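Local structure of oligogalacturonate lyase (Yersinia enterocolitica subsp. enterocolitica, 3PE7) at residues Asp93-Leu104 against Leu109-Val120. The protein cleaves short oligogalacturonides, breakdown products of pectin, by beta-elimination in the cytoplasm, with a manganese-binding site in its seven-bladed beta-propeller. Sequence-based numbering, arbitrary orientation.
Sequences DALFYVKDGRNL and LATLEENVVYQV
L104 pairs with Y118 where strand 103-108 meets 114-119, the outermost strand of a four-stranded antiparallel propeller blade. L104 N donates to Y118 O (2.8 Å), and L104 O accepts from V117 N (2.7 Å) and, weakly, from Y118 N. V117 and Y118 thus both face L104, a classic beta bulge. Beyond the bulge V120 N bonds R102 O, while at the far end of the blade L109 N bonds D93 O (3.0 Å).

Among side chains, N103 and Q119 form a non-hydrogen-bonded pair and run side by side. With CG opposite its backbone N (chi1 179°) and the chain extended beyond, Q119 spans the gap to the shorter asparagine, NE2 giving a nearly straight bond (175°) to N103 OD1 at 2.7 Å. The long side chains of Y97 and K99 reach E114 across intervening strand 103-108. Y97 OH donates to the syn lone pair of E114 OE1 (2.6 Å), the carboxylate turned 74° from the ring. K99 NZ adds a long salt bridge to the same oxygen (3.7 Å), and K3 pairs with OE2.

Branched apolar side chains suit the buried face: L104 CD1 lies alongside V117 CB (4.0 Å) and L104 also rests on L139, while L109 packs over the D93-A94 backbone and L95 CB.

Two lysines and a tyrosine hydroxyl around E114 would probably stabilise its negative charge, tying the edge strand to the blade's interior and the N-terminal segment.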
# COMPACT_ATOMS: atom_id res chain seq x y z
N ASP A 93 0.22 -17.44 -8.70
CA ASP A 93 -0.02 -17.80 -10.09
C ASP A 93 -0.71 -16.71 -10.91
O ASP A 93 -0.91 -16.89 -12.12
CB ASP A 93 -0.82 -19.12 -10.17
CG ASP A 93 -2.16 -19.06 -9.45
OD1 ASP A 93 -2.95 -20.01 -9.63
OD2 ASP A 93 -2.44 -18.12 -8.68
N ALA A 94 -1.07 -15.61 -10.26
CA ALA A 94 -1.77 -14.52 -10.95
C ALA A 94 -1.38 -13.14 -10.45
O ALA A 94 -0.99 -12.98 -9.30
CB ALA A 94 -3.28 -14.70 -10.84
N LEU A 95 -1.50 -12.16 -11.33
CA LEU A 95 -1.43 -10.75 -10.96
C LEU A 95 -2.80 -10.12 -11.18
O LEU A 95 -3.42 -10.33 -12.22
CB LEU A 95 -0.40 -10.02 -11.82
CG LEU A 95 -0.50 -8.50 -11.97
CD1 LEU A 95 -0.15 -7.78 -10.66
CD2 LEU A 95 0.42 -8.07 -13.11
N PHE A 96 -3.27 -9.36 -10.19
CA PHE A 96 -4.48 -8.52 -10.35
C PHE A 96 -4.07 -7.06 -10.36
O PHE A 96 -3.26 -6.63 -9.53
CB PHE A 96 -5.47 -8.76 -9.22
CG PHE A 96 -6.10 -10.12 -9.24
CD1 PHE A 96 -5.49 -11.20 -8.60
CD2 PHE A 96 -7.31 -10.32 -9.91
CE1 PHE A 96 -6.09 -12.48 -8.62
CE2 PHE A 96 -7.92 -11.59 -9.93
CZ PHE A 96 -7.30 -12.67 -9.30
N TYR A 97 -4.62 -6.29 -11.30
CA TYR A 97 -4.31 -4.86 -11.37
C TYR A 97 -5.41 -4.15 -12.16
O TYR A 97 -6.24 -4.79 -12.81
CB TYR A 97 -2.94 -4.63 -12.05
CG TYR A 97 -2.98 -4.77 -13.55
CD1 TYR A 97 -3.04 -6.03 -14.17
CD2 TYR A 97 -2.96 -3.64 -14.38
CE1 TYR A 97 -3.07 -6.15 -15.56
CE2 TYR A 97 -2.99 -3.77 -15.78
CZ TYR A 97 -3.05 -5.02 -16.36
OH TYR A 97 -3.10 -5.15 -17.73
N VAL A 98 -5.40 -2.82 -12.10
CA VAL A 98 -6.39 -2.01 -12.83
C VAL A 98 -5.75 -1.35 -14.06
O VAL A 98 -4.69 -0.70 -13.99
CB VAL A 98 -7.02 -0.93 -11.94
CG1 VAL A 98 -8.04 -0.09 -12.76
CG2 VAL A 98 -7.70 -1.56 -10.73
N LYS A 99 -6.42 -1.54 -15.20
CA LYS A 99 -5.99 -0.96 -16.46
C LYS A 99 -7.01 0.09 -16.89
O LYS A 99 -8.23 -0.12 -16.77
CB LYS A 99 -5.88 -2.04 -17.53
CG LYS A 99 -4.96 -1.69 -18.71
CD LYS A 99 -5.29 -2.52 -19.94
CE LYS A 99 -5.47 -4.00 -19.63
NZ LYS A 99 -5.43 -4.89 -20.84
N ASP A 100 -6.50 1.23 -17.35
CA ASP A 100 -7.32 2.33 -17.86
C ASP A 100 -8.33 2.86 -16.85
O ASP A 100 -9.40 3.34 -17.23
CB ASP A 100 -7.96 1.96 -19.20
CG ASP A 100 -6.94 1.84 -20.31
OD1 ASP A 100 -5.99 2.65 -20.34
OD2 ASP A 100 -7.07 0.92 -21.14
N GLY A 101 -7.98 2.77 -15.57
CA GLY A 101 -8.83 3.26 -14.50
C GLY A 101 -10.08 2.45 -14.17
O GLY A 101 -10.63 2.62 -13.10
N ARG A 102 -10.50 1.57 -15.07
CA ARG A 102 -11.86 0.98 -15.00
C ARG A 102 -11.88 -0.55 -15.05
O ARG A 102 -12.84 -1.17 -14.59
CB ARG A 102 -12.73 1.53 -16.15
CG ARG A 102 -12.27 1.05 -17.53
CD ARG A 102 -12.66 1.99 -18.67
NE ARG A 102 -11.83 1.73 -19.86
CZ ARG A 102 -12.01 2.27 -21.06
NH1 ARG A 102 -13.00 3.14 -21.29
NH2 ARG A 102 -11.19 1.94 -22.05
N ASN A 103 -10.86 -1.14 -15.64
CA ASN A 103 -10.86 -2.58 -15.90
C ASN A 103 -10.00 -3.33 -14.89
O ASN A 103 -8.77 -3.20 -14.92
CB ASN A 103 -10.32 -2.87 -17.30
CG ASN A 103 -11.21 -2.29 -18.40
OD1 ASN A 103 -12.43 -2.34 -18.31
ND2 ASN A 103 -10.58 -1.72 -19.43
N LEU A 104 -10.65 -4.09 -14.00
CA LEU A 104 -9.92 -4.93 -13.07
C LEU A 104 -9.49 -6.19 -13.82
O LEU A 104 -10.35 -6.97 -14.28
CB LEU A 104 -10.77 -5.25 -11.83
CG LEU A 104 -10.08 -5.90 -10.61
CD1 LEU A 104 -9.64 -7.36 -10.86
CD2 LEU A 104 -8.90 -5.09 -10.07
N LEU A 109 0.16 -15.79 -14.64
CA LEU A 109 1.61 -15.58 -14.64
C LEU A 109 2.41 -16.59 -15.47
O LEU A 109 3.55 -16.32 -15.85
CB LEU A 109 2.15 -15.47 -13.21
CG LEU A 109 1.80 -14.19 -12.44
CD1 LEU A 109 2.46 -14.27 -11.05
CD2 LEU A 109 2.25 -12.92 -13.18
N ALA A 110 1.80 -17.73 -15.78
CA ALA A 110 2.46 -18.73 -16.61
C ALA A 110 2.37 -18.37 -18.09
O ALA A 110 3.38 -18.42 -18.79
CB ALA A 110 1.85 -20.11 -16.36
N THR A 111 1.18 -17.98 -18.54
CA THR A 111 0.90 -17.71 -19.95
C THR A 111 0.96 -16.23 -20.31
O THR A 111 1.20 -15.89 -21.47
CB THR A 111 -0.50 -18.22 -20.37
OG1 THR A 111 -1.51 -17.45 -19.73
CG2 THR A 111 -0.67 -19.70 -20.00
N LEU A 112 0.76 -15.37 -19.30
CA LEU A 112 0.63 -13.91 -19.43
C LEU A 112 -0.67 -13.47 -20.13
O LEU A 112 -0.85 -12.30 -20.45
CB LEU A 112 1.88 -13.26 -20.05
CG LEU A 112 3.19 -13.50 -19.30
CD1 LEU A 112 4.35 -12.89 -20.03
CD2 LEU A 112 3.12 -12.99 -17.86
N GLU A 113 -1.58 -14.42 -20.34
CA GLU A 113 -2.91 -14.08 -20.83
C GLU A 113 -3.68 -13.27 -19.78
O GLU A 113 -3.57 -13.54 -18.57
CB GLU A 113 -3.68 -15.36 -21.24
CG GLU A 113 -3.03 -16.06 -22.44
CD GLU A 113 -3.59 -17.44 -22.73
OE1 GLU A 113 -4.55 -17.87 -22.06
OE2 GLU A 113 -3.06 -18.10 -23.64
N GLU A 114 -4.44 -12.27 -20.22
CA GLU A 114 -5.23 -11.45 -19.32
C GLU A 114 -6.73 -11.63 -19.53
O GLU A 114 -7.19 -11.86 -20.64
CB GLU A 114 -4.86 -9.95 -19.45
CG GLU A 114 -3.36 -9.68 -19.56
CD GLU A 114 -2.97 -8.25 -19.21
OE1 GLU A 114 -3.83 -7.47 -18.69
OE2 GLU A 114 -1.80 -7.91 -19.48
N ASN A 115 -7.49 -11.48 -18.45
CA ASN A 115 -8.94 -11.50 -18.50
C ASN A 115 -9.47 -10.29 -17.75
O ASN A 115 -8.97 -9.97 -16.66
CB ASN A 115 -9.45 -12.79 -17.83
CG ASN A 115 -10.95 -12.94 -17.90
OD1 ASN A 115 -11.53 -13.00 -18.99
ND2 ASN A 115 -11.59 -13.01 -16.73
N VAL A 116 -10.48 -9.62 -18.29
CA VAL A 116 -11.11 -8.57 -17.48
C VAL A 116 -12.14 -9.18 -16.53
O VAL A 116 -13.13 -9.79 -16.95
CB VAL A 116 -11.57 -7.29 -18.29
CG1 VAL A 116 -11.64 -7.53 -19.74
CG2 VAL A 116 -12.84 -6.64 -17.68
N VAL A 117 -11.87 -9.05 -15.23
CA VAL A 117 -12.72 -9.67 -14.23
C VAL A 117 -13.95 -8.81 -13.96
O VAL A 117 -15.06 -9.33 -13.79
CB VAL A 117 -11.94 -9.94 -12.92
CG1 VAL A 117 -12.88 -10.42 -11.84
CG2 VAL A 117 -10.82 -10.96 -13.16
N TYR A 118 -13.75 -7.49 -13.91
CA TYR A 118 -14.84 -6.56 -13.61
C TYR A 118 -14.53 -5.23 -14.25
O TYR A 118 -13.36 -4.81 -14.26
CB TYR A 118 -15.02 -6.39 -12.08
CG TYR A 118 -15.98 -5.29 -11.66
CD1 TYR A 118 -15.50 -4.06 -11.19
CD2 TYR A 118 -17.37 -5.48 -11.70
CE1 TYR A 118 -16.37 -3.04 -10.79
CE2 TYR A 118 -18.26 -4.47 -11.29
CZ TYR A 118 -17.75 -3.24 -10.85
OH TYR A 118 -18.61 -2.23 -10.44
N GLN A 119 -15.56 -4.57 -14.78
CA GLN A 119 -15.42 -3.21 -15.30
C GLN A 119 -16.30 -2.25 -14.51
O GLN A 119 -17.52 -2.46 -14.37
CB GLN A 119 -15.78 -3.16 -16.79
CG GLN A 119 -15.67 -1.76 -17.38
CD GLN A 119 -15.86 -1.75 -18.88
OE1 GLN A 119 -16.96 -1.55 -19.36
NE2 GLN A 119 -14.78 -1.99 -19.62
N VAL A 120 -15.70 -1.17 -14.01
CA VAL A 120 -16.47 -0.14 -13.35
C VAL A 120 -17.44 0.41 -14.40
O VAL A 120 -17.01 0.77 -15.50
CB VAL A 120 -15.56 0.99 -12.80
CG1 VAL A 120 -16.40 2.09 -12.14
CG2 VAL A 120 -14.52 0.41 -11.80
O HOH W 1 0.06 -19.15 -13.58